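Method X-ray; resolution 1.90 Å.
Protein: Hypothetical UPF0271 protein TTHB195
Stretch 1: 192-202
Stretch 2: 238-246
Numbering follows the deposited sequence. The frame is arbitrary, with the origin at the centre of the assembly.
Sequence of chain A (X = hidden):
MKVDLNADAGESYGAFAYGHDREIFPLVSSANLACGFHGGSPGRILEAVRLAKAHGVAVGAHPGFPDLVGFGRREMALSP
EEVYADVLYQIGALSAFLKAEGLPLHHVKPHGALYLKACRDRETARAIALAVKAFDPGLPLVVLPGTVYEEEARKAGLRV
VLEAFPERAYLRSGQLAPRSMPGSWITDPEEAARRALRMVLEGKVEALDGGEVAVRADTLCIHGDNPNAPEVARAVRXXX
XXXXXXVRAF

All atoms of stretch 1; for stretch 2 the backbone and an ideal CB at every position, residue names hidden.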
# COMPACT_ATOMS: atom_id res chain seq x y z
N ALA A 192 18.92 -33.68 -3.58
CA ALA A 192 17.51 -33.38 -3.35
C ALA A 192 16.60 -34.38 -4.07
O ALA A 192 15.60 -34.85 -3.54
CB ALA A 192 17.24 -31.97 -3.88
N ALA A 193 16.96 -34.67 -5.33
CA ALA A 193 16.21 -35.69 -6.06
C ALA A 193 16.33 -37.05 -5.37
O ALA A 193 15.39 -37.83 -5.27
CB ALA A 193 16.80 -35.78 -7.47
N ARG A 194 17.57 -37.35 -4.92
CA ARG A 194 17.80 -38.57 -4.16
C ARG A 194 16.88 -38.66 -2.94
O ARG A 194 16.23 -39.66 -2.68
CB ARG A 194 19.27 -38.55 -3.70
CG ARG A 194 19.79 -39.95 -3.39
CD ARG A 194 21.14 -39.93 -2.66
NE ARG A 194 21.97 -38.78 -3.06
CZ ARG A 194 22.41 -38.76 -4.33
NH1 ARG A 194 22.05 -39.72 -5.16
NH2 ARG A 194 23.26 -37.81 -4.72
N ARG A 195 16.87 -37.56 -2.16
CA ARG A 195 16.02 -37.50 -0.98
C ARG A 195 14.54 -37.62 -1.35
O ARG A 195 13.75 -38.29 -0.69
CB ARG A 195 16.29 -36.17 -0.27
CG ARG A 195 17.71 -36.10 0.31
CD ARG A 195 18.10 -34.67 0.73
NE ARG A 195 17.22 -34.17 1.80
CZ ARG A 195 17.57 -34.46 3.07
NH1 ARG A 195 18.67 -35.17 3.30
NH2 ARG A 195 16.84 -34.00 4.08
N ALA A 196 14.16 -36.90 -2.42
CA ALA A 196 12.77 -36.95 -2.86
C ALA A 196 12.30 -38.39 -3.12
O ALA A 196 11.26 -38.82 -2.64
CB ALA A 196 12.64 -36.12 -4.13
N LEU A 197 13.08 -39.11 -3.94
CA LEU A 197 12.75 -40.51 -4.22
C LEU A 197 12.55 -41.29 -2.92
O LEU A 197 11.60 -42.04 -2.74
CB LEU A 197 13.92 -41.13 -4.99
CG LEU A 197 13.68 -41.22 -6.50
CD1 LEU A 197 14.80 -42.00 -7.21
CD2 LEU A 197 12.38 -41.94 -6.85
N ARG A 198 13.53 -41.13 -2.01
CA ARG A 198 13.49 -41.83 -0.73
C ARG A 198 12.19 -41.56 0.02
O ARG A 198 11.54 -42.46 0.54
CB ARG A 198 14.69 -41.36 0.09
CG ARG A 198 14.91 -42.20 1.34
CD ARG A 198 15.89 -43.36 1.10
NE ARG A 198 15.75 -44.39 2.14
CZ ARG A 198 16.24 -44.11 3.35
NH1 ARG A 198 16.81 -42.93 3.56
NH2 ARG A 198 16.19 -45.01 4.33
N MET A 199 11.84 -40.26 0.12
CA MET A 199 10.62 -39.89 0.83
C MET A 199 9.39 -40.57 0.23
O MET A 199 8.48 -41.00 0.93
CB MET A 199 10.45 -38.37 0.75
CG MET A 199 11.62 -37.58 1.35
SD MET A 199 11.42 -35.81 1.10
CE MET A 199 12.06 -35.27 2.70
N VAL A 200 9.35 -40.61 -1.11
CA VAL A 200 8.21 -41.25 -1.77
C VAL A 200 8.25 -42.78 -1.64
O VAL A 200 7.34 -43.42 -1.14
CB VAL A 200 8.21 -40.85 -3.25
CG1 VAL A 200 7.04 -41.51 -3.97
CG2 VAL A 200 8.08 -39.34 -3.39
N LEU A 201 9.36 -43.36 -2.14
CA LEU A 201 9.47 -44.82 -2.20
C LEU A 201 9.55 -45.49 -0.81
O LEU A 201 9.07 -46.60 -0.61
CB LEU A 201 10.72 -45.20 -3.01
CG LEU A 201 10.69 -44.73 -4.47
CD1 LEU A 201 11.95 -45.15 -5.23
CD2 LEU A 201 9.51 -45.32 -5.26
N GLU A 202 10.20 -44.80 0.15
CA GLU A 202 10.45 -45.46 1.43
C GLU A 202 9.76 -44.76 2.62
O GLU A 202 9.68 -45.29 3.72
CB GLU A 202 11.96 -45.52 1.66
CG GLU A 202 12.67 -46.52 0.74
CD GLU A 202 14.16 -46.46 0.99
OE1 GLU A 202 14.59 -46.77 2.10
OE2 GLU A 202 14.90 -46.13 0.06
N UNK A 238 12.50 -35.66 -12.79
CA UNK A 238 13.10 -36.70 -13.62
C UNK A 238 13.43 -37.95 -12.81
O UNK A 238 13.17 -39.07 -13.24
CB UNK A 238 14.37 -36.17 -14.30
N UNK A 239 14.01 -37.75 -11.63
CA UNK A 239 14.36 -38.88 -10.77
C UNK A 239 13.11 -39.68 -10.43
O UNK A 239 13.14 -40.90 -10.38
CB UNK A 239 15.05 -38.40 -9.49
N UNK A 240 12.01 -38.97 -10.22
CA UNK A 240 10.74 -39.61 -9.88
C UNK A 240 10.13 -40.36 -11.06
O UNK A 240 9.64 -41.47 -10.91
CB UNK A 240 9.75 -38.56 -9.37
N UNK A 241 10.15 -39.73 -12.24
CA UNK A 241 9.58 -40.35 -13.43
C UNK A 241 10.44 -41.50 -13.94
O UNK A 241 9.92 -42.53 -14.38
CB UNK A 241 9.40 -39.30 -14.53
N UNK A 242 11.76 -41.34 -13.89
CA UNK A 242 12.66 -42.39 -14.33
C UNK A 242 12.57 -43.55 -13.36
O UNK A 242 13.01 -44.66 -13.65
CB UNK A 242 14.10 -41.88 -14.44
N UNK A 243 11.97 -43.29 -12.20
CA UNK A 243 11.80 -44.30 -11.16
C UNK A 243 10.43 -44.95 -11.27
O UNK A 243 10.13 -45.91 -10.55
CB UNK A 243 11.98 -43.68 -9.77
N UNK A 244 9.59 -44.43 -12.15
CA UNK A 244 8.26 -44.99 -12.32
C UNK A 244 7.24 -44.43 -11.35
O UNK A 244 6.20 -45.06 -11.11
CB UNK A 244 8.32 -46.51 -12.17
N UNK A 245 7.52 -43.26 -10.79
CA UNK A 245 6.61 -42.62 -9.86
C UNK A 245 5.80 -41.58 -10.62
O UNK A 245 6.37 -40.76 -11.35
CB UNK A 245 7.37 -41.99 -8.69
N UNK A 246 4.48 -41.61 -10.48
CA UNK A 246 3.63 -40.66 -11.18
C UNK A 246 3.52 -39.33 -10.43
O UNK A 246 3.15 -39.30 -9.25
CB UNK A 246 2.24 -41.26 -11.39

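Stretch 1 is helical from A192 to L201, and the surface it turns to stretch 2 is apolar: A193, A196, L197, V200 and L201. It offers no charge or polar side-chain group there, so fit must be judged by shape and distance.

At position 238 the ideal CB has no atom of stretch 1 within 5.5 Å, and many side chains would do, polar ones included. The residue is E238, which makes no contact with stretch 1.

Position 239 is tightly constrained. Its CA-to-CB bond points toward stretch 1, its CA lies 6.0 Å from A193 CA, and its ideal CB is 3.7 Å from A193 CB and 4.3 Å from L197 CD1. Contact is thus already made at CB, which favours a small residue such as alanine, serine or glycine. It is A239: its CB packs on A193 CB at 3.7 Å, while L197 CD1 lies 3.7 Å from A239 O.

At 240 the bond points sideways, and the ideal CB is still 5.0 Å from L197 CD2. That gap leaves room for a longer apolar chain, leucine, isoleucine or methionine. L240, with chi1 m and chi2 t, brings its end nearer: CD2 lies 3.7 Å from L197 CD2 and 4.1 Å from V200 CG2.

Position 241 points away and suits a polar residue; it is E241. Position 242 points sideways with no stretch 1 atom near its CB, so it is similarly permissive. Q242 makes a weak hydrogen bond from NE2 to E238 O, at 3.5 Å.

Position 243 points toward stretch 1, and its ideal CB is already tight, 3.4 Å from L197 CD2. A small side chain is the natural choice, and A243 places its CB at that same 3.4 Å.

Position 244 has phi/psi of 86/21, and a CB would jam against the carbonyl O of 243, which calls for glycine. G244, with its positive phi, is the first residue to leave helical phi/psi, in a Schellman motif with two bonds back into the last turn: G244 N bonds to E241 O at 2.9 Å, and the N of 245 bonds to L240 O at 2.8 Å.

After this turn, 245 points toward stretch 1. Its ideal CB is 4.8 Å from V200 CG1 and 5.2 Å from L201 CD2, space suited to valine, isoleucine or leucine. V245, chi1 t, sets CG1 3.9 Å from V200 CG1 and CG2 3.8 Å from L201 CD2.

Position 246 is a strand residue out of reach of stretch 1, with nothing of that stretch within 5.5 Å of its ideal CB, so the contact does not restrict its side chain; it is E246.

No hydrogen bond crosses between the stretches, and the 333 Å² they bury rests on apolar packing.

Stretch 2 (238-246) EALEQAGVE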
# COMPACT_ATOMS: atom_id res chain seq x y z
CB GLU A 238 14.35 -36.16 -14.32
CG GLU A 238 14.05 -35.04 -15.31
CD GLU A 238 15.27 -34.56 -16.07
OE1 GLU A 238 16.21 -34.04 -15.42
OE2 GLU A 238 15.30 -34.71 -17.30
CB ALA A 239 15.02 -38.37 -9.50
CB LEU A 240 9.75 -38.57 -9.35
CG LEU A 240 10.10 -37.89 -8.03
CD1 LEU A 240 9.03 -36.85 -7.68
CD2 LEU A 240 10.20 -38.93 -6.92
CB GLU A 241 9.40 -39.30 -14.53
CG GLU A 241 8.44 -38.18 -14.15
CD GLU A 241 8.16 -37.23 -15.29
OE1 GLU A 241 9.12 -36.67 -15.85
OE2 GLU A 241 6.97 -37.05 -15.62
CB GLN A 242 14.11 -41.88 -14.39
CG GLN A 242 14.41 -41.01 -15.60
CD GLN A 242 15.86 -40.57 -15.65
OE1 GLN A 242 16.65 -41.08 -16.46
NE2 GLN A 242 16.22 -39.62 -14.80
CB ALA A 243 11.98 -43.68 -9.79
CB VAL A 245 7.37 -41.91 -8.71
CG1 VAL A 245 6.39 -41.23 -7.77
CG2 VAL A 245 8.22 -42.91 -7.96
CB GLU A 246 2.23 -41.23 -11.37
CG GLU A 246 1.43 -40.52 -12.46
CD GLU A 246 -0.04 -40.91 -12.46
OE1 GLU A 246 -0.36 -42.07 -12.13
OE2 GLU A 246 -0.88 -40.05 -12.82
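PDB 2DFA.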